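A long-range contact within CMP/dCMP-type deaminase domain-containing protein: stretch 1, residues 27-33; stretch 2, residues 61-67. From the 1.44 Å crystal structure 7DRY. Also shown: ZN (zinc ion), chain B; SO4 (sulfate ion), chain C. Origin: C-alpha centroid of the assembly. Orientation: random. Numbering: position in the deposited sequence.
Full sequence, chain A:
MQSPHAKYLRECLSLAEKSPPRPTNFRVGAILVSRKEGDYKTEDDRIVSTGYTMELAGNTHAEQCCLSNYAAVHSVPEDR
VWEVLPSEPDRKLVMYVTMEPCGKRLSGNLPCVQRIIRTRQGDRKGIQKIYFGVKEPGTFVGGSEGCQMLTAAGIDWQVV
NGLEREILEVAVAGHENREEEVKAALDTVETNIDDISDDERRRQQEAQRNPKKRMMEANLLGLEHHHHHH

Stretch 1, residues 27-33: RVGAILV
Stretch 2 (61-67) HAEQCCL

No hydrogen bond joins the two stretches of this contact: a strand and a helix, at least 32 residues apart in sequence where they touch, meet mainly through apolar side chains, with alanines at the centre, while the zinc and sulfate are bound at the start of the helix, where His61 helps to bind a zinc ion without touching the strand. The example illustrates a general principle of α/β packing, that small residues at the interface let a helix lie close to a strand, and that such a helix can present a metal ligand at its N-terminus.

The strand, Gly29 to Val33, is extended throughout, with phi between -102° and -140° and psi between 127° and 150°; Arg27 and Val28 lead into it, at -81/110 and -133/152. The helix begins at Ala62 and runs through Leu67, with phi and psi in the helical range at every residue, from -64/-48 at Ala62 to -71/-39 at Leu67. Both elements continue in the same general sense, their N-to-C directions 40° apart (signed crossing angle -40°) and their axes 7.2 Å apart at closest approach. The register is set by Gly29 and Ala62, whose CA atoms lie 5.3 Å from each other.

Alternation along the extended chain selects the contacting residues. Val28, Ala30 and Leu32 point toward the helix, whereas Arg27 and Ile31 point away. Ala62 receives the first of these: its CB lies 3.3 Å from Val28 O and 3.7 Å from Val28 CG1, with Val28 in the t rotamer. The same methyl is 4.1 Å from Ala30 CB, so a single alanine packs against two successive inward-facing residues of the strand. One helical turn later, Cys66 continues the line. Its CB is 4.2 Å from Ala30 CB, and its SG, carried by a t rotamer, comes within 3.8 Å of Leu32 CB. Leu32 itself is t at chi1 and p at chi2. The spacing i to i+4 on the helix thus matches the two-residue repeat of the strand, with Ala30 bridging Ala62 and Cys66. The two stretches together bury 289 Å².

Glu63 leaves its backbone sideways, but the end of its side chain comes nearer, placing OE1 4.4 Å from Val28 CG1; chi1 is m and chi2 lies off-well at 93°.

Along the helix and its N-cap, Cys65 N donates to His61 O at 2.9 Å, Cys66 N to Ala62 O at 2.8 Å and Leu67 N to Glu63 O at 3.0 Å. His61, at the N-cap position with phi/psi -91/168, also donates from its backbone N to Gln64 OE1 at 2.9 Å, tying the helix start to an extended side chain that is t at both chi1 and chi2. The imidazole, with chi1 m (-75°) and chi2 -167°, uses both nitrogens. His61 ND1 binds ZN at 2.0 Å; a water 2.5 Å from ZN and two atoms elsewhere in the structure also bind the metal. His61 NE2 donates a 2.7 Å hydrogen bond to O1 of a sulfate at the ring edge.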

# COMPACT_ATOMS: atom_id res chain seq x y z
N ARG A 27 8.87 1.42 -7.15
CA ARG A 27 9.35 1.62 -5.79
C ARG A 27 8.29 2.34 -4.98
O ARG A 27 8.02 3.53 -5.21
CB ARG A 27 10.65 2.42 -5.83
CG ARG A 27 11.74 1.67 -6.57
CD ARG A 27 12.86 2.60 -6.94
NE ARG A 27 13.75 2.89 -5.82
CZ ARG A 27 14.12 4.12 -5.46
NH1 ARG A 27 13.64 5.19 -6.10
NH2 ARG A 27 14.97 4.28 -4.47
N VAL A 28 7.68 1.62 -4.04
CA VAL A 28 6.51 2.05 -3.31
C VAL A 28 6.76 1.77 -1.83
O VAL A 28 7.53 0.87 -1.47
CB VAL A 28 5.26 1.30 -3.85
CG1 VAL A 28 4.01 1.59 -3.03
CG2 VAL A 28 5.00 1.67 -5.30
N GLY A 29 6.13 2.57 -0.97
CA GLY A 29 6.19 2.35 0.46
C GLY A 29 4.79 2.32 1.04
O GLY A 29 3.87 2.95 0.53
N ALA A 30 4.64 1.56 2.13
CA ALA A 30 3.34 1.36 2.76
C ALA A 30 3.49 1.37 4.27
O ALA A 30 4.46 0.83 4.81
CB ALA A 30 2.73 0.02 2.35
N ILE A 31 2.50 1.97 4.95
CA ILE A 31 2.47 2.03 6.41
C ILE A 31 1.07 1.66 6.86
O ILE A 31 0.09 2.24 6.38
CB ILE A 31 2.83 3.44 6.93
CG1 ILE A 31 4.29 3.77 6.59
CG2 ILE A 31 2.63 3.51 8.45
CD1 ILE A 31 4.67 5.23 6.85
N LEU A 32 0.97 0.69 7.76
CA LEU A 32 -0.30 0.23 8.30
C LEU A 32 -0.48 0.83 9.69
O LEU A 32 0.43 0.72 10.53
CB LEU A 32 -0.31 -1.29 8.36
CG LEU A 32 -1.61 -1.93 8.85
CD1 LEU A 32 -2.77 -1.59 7.92
CD2 LEU A 32 -1.42 -3.44 8.96
N VAL A 33 -1.62 1.49 9.92
CA VAL A 33 -1.87 2.28 11.12
C VAL A 33 -3.14 1.77 11.80
O VAL A 33 -4.11 1.43 11.12
CB VAL A 33 -2.04 3.76 10.73
CG1 VAL A 33 -2.36 4.63 11.95
CG2 VAL A 33 -0.78 4.27 10.02
N HIS A 61 5.82 -6.56 -3.56
CA HIS A 61 5.28 -5.21 -3.52
C HIS A 61 5.30 -4.66 -2.10
O HIS A 61 5.49 -5.38 -1.13
CB HIS A 61 3.86 -5.20 -4.07
CG HIS A 61 3.80 -5.32 -5.56
ND1 HIS A 61 2.65 -5.07 -6.28
CD2 HIS A 61 4.73 -5.69 -6.47
CE1 HIS A 61 2.88 -5.25 -7.57
NE2 HIS A 61 4.14 -5.64 -7.71
N ALA A 62 5.07 -3.34 -1.98
CA ALA A 62 5.15 -2.69 -0.67
C ALA A 62 4.10 -3.22 0.29
O ALA A 62 4.39 -3.51 1.46
CB ALA A 62 4.98 -1.18 -0.83
N GLU A 63 2.84 -3.30 -0.17
CA GLU A 63 1.77 -3.74 0.72
C GLU A 63 1.97 -5.19 1.11
O GLU A 63 1.70 -5.59 2.25
CB GLU A 63 0.41 -3.58 0.02
CG GLU A 63 0.14 -2.18 -0.54
CD GLU A 63 0.54 -2.02 -2.01
OE1 GLU A 63 1.73 -2.11 -2.34
OE2 GLU A 63 -0.35 -1.81 -2.84
N GLN A 64 2.45 -5.99 0.15
CA GLN A 64 2.82 -7.38 0.40
C GLN A 64 3.88 -7.46 1.49
O GLN A 64 3.73 -8.22 2.46
CB GLN A 64 3.35 -7.97 -0.91
CG GLN A 64 3.86 -9.40 -0.86
CD GLN A 64 4.31 -9.88 -2.22
OE1 GLN A 64 4.46 -9.10 -3.16
NE2 GLN A 64 4.53 -11.18 -2.34
N CYS A 65 4.95 -6.68 1.37
CA CYS A 65 6.01 -6.71 2.37
C CYS A 65 5.51 -6.21 3.72
O CYS A 65 5.90 -6.73 4.77
CB CYS A 65 7.17 -5.86 1.89
SG CYS A 65 8.10 -6.72 0.58
N CYS A 66 4.66 -5.18 3.72
CA CYS A 66 4.12 -4.66 4.97
C CYS A 66 3.38 -5.75 5.74
O CYS A 66 3.57 -5.93 6.95
CB CYS A 66 3.18 -3.49 4.63
SG CYS A 66 2.43 -2.67 6.04
N LEU A 67 2.52 -6.49 5.03
CA LEU A 67 1.77 -7.57 5.68
C LEU A 67 2.67 -8.74 6.03
O LEU A 67 2.51 -9.35 7.10
CB LEU A 67 0.64 -8.02 4.75
CG LEU A 67 -0.47 -6.98 4.55
CD1 LEU A 67 -1.42 -7.39 3.42
CD2 LEU A 67 -1.24 -6.75 5.83
ZN ZN B . 0.76 -4.54 -5.69
S SO4 C . 4.60 -7.43 -11.31
O1 SO4 C . 4.83 -6.49 -10.20
O2 SO4 C . 5.88 -7.66 -11.96
O3 SO4 C . 4.10 -8.68 -10.78
O4 SO4 C . 3.63 -6.79 -12.18
O HOH W 1 0.99 -2.07 -6.21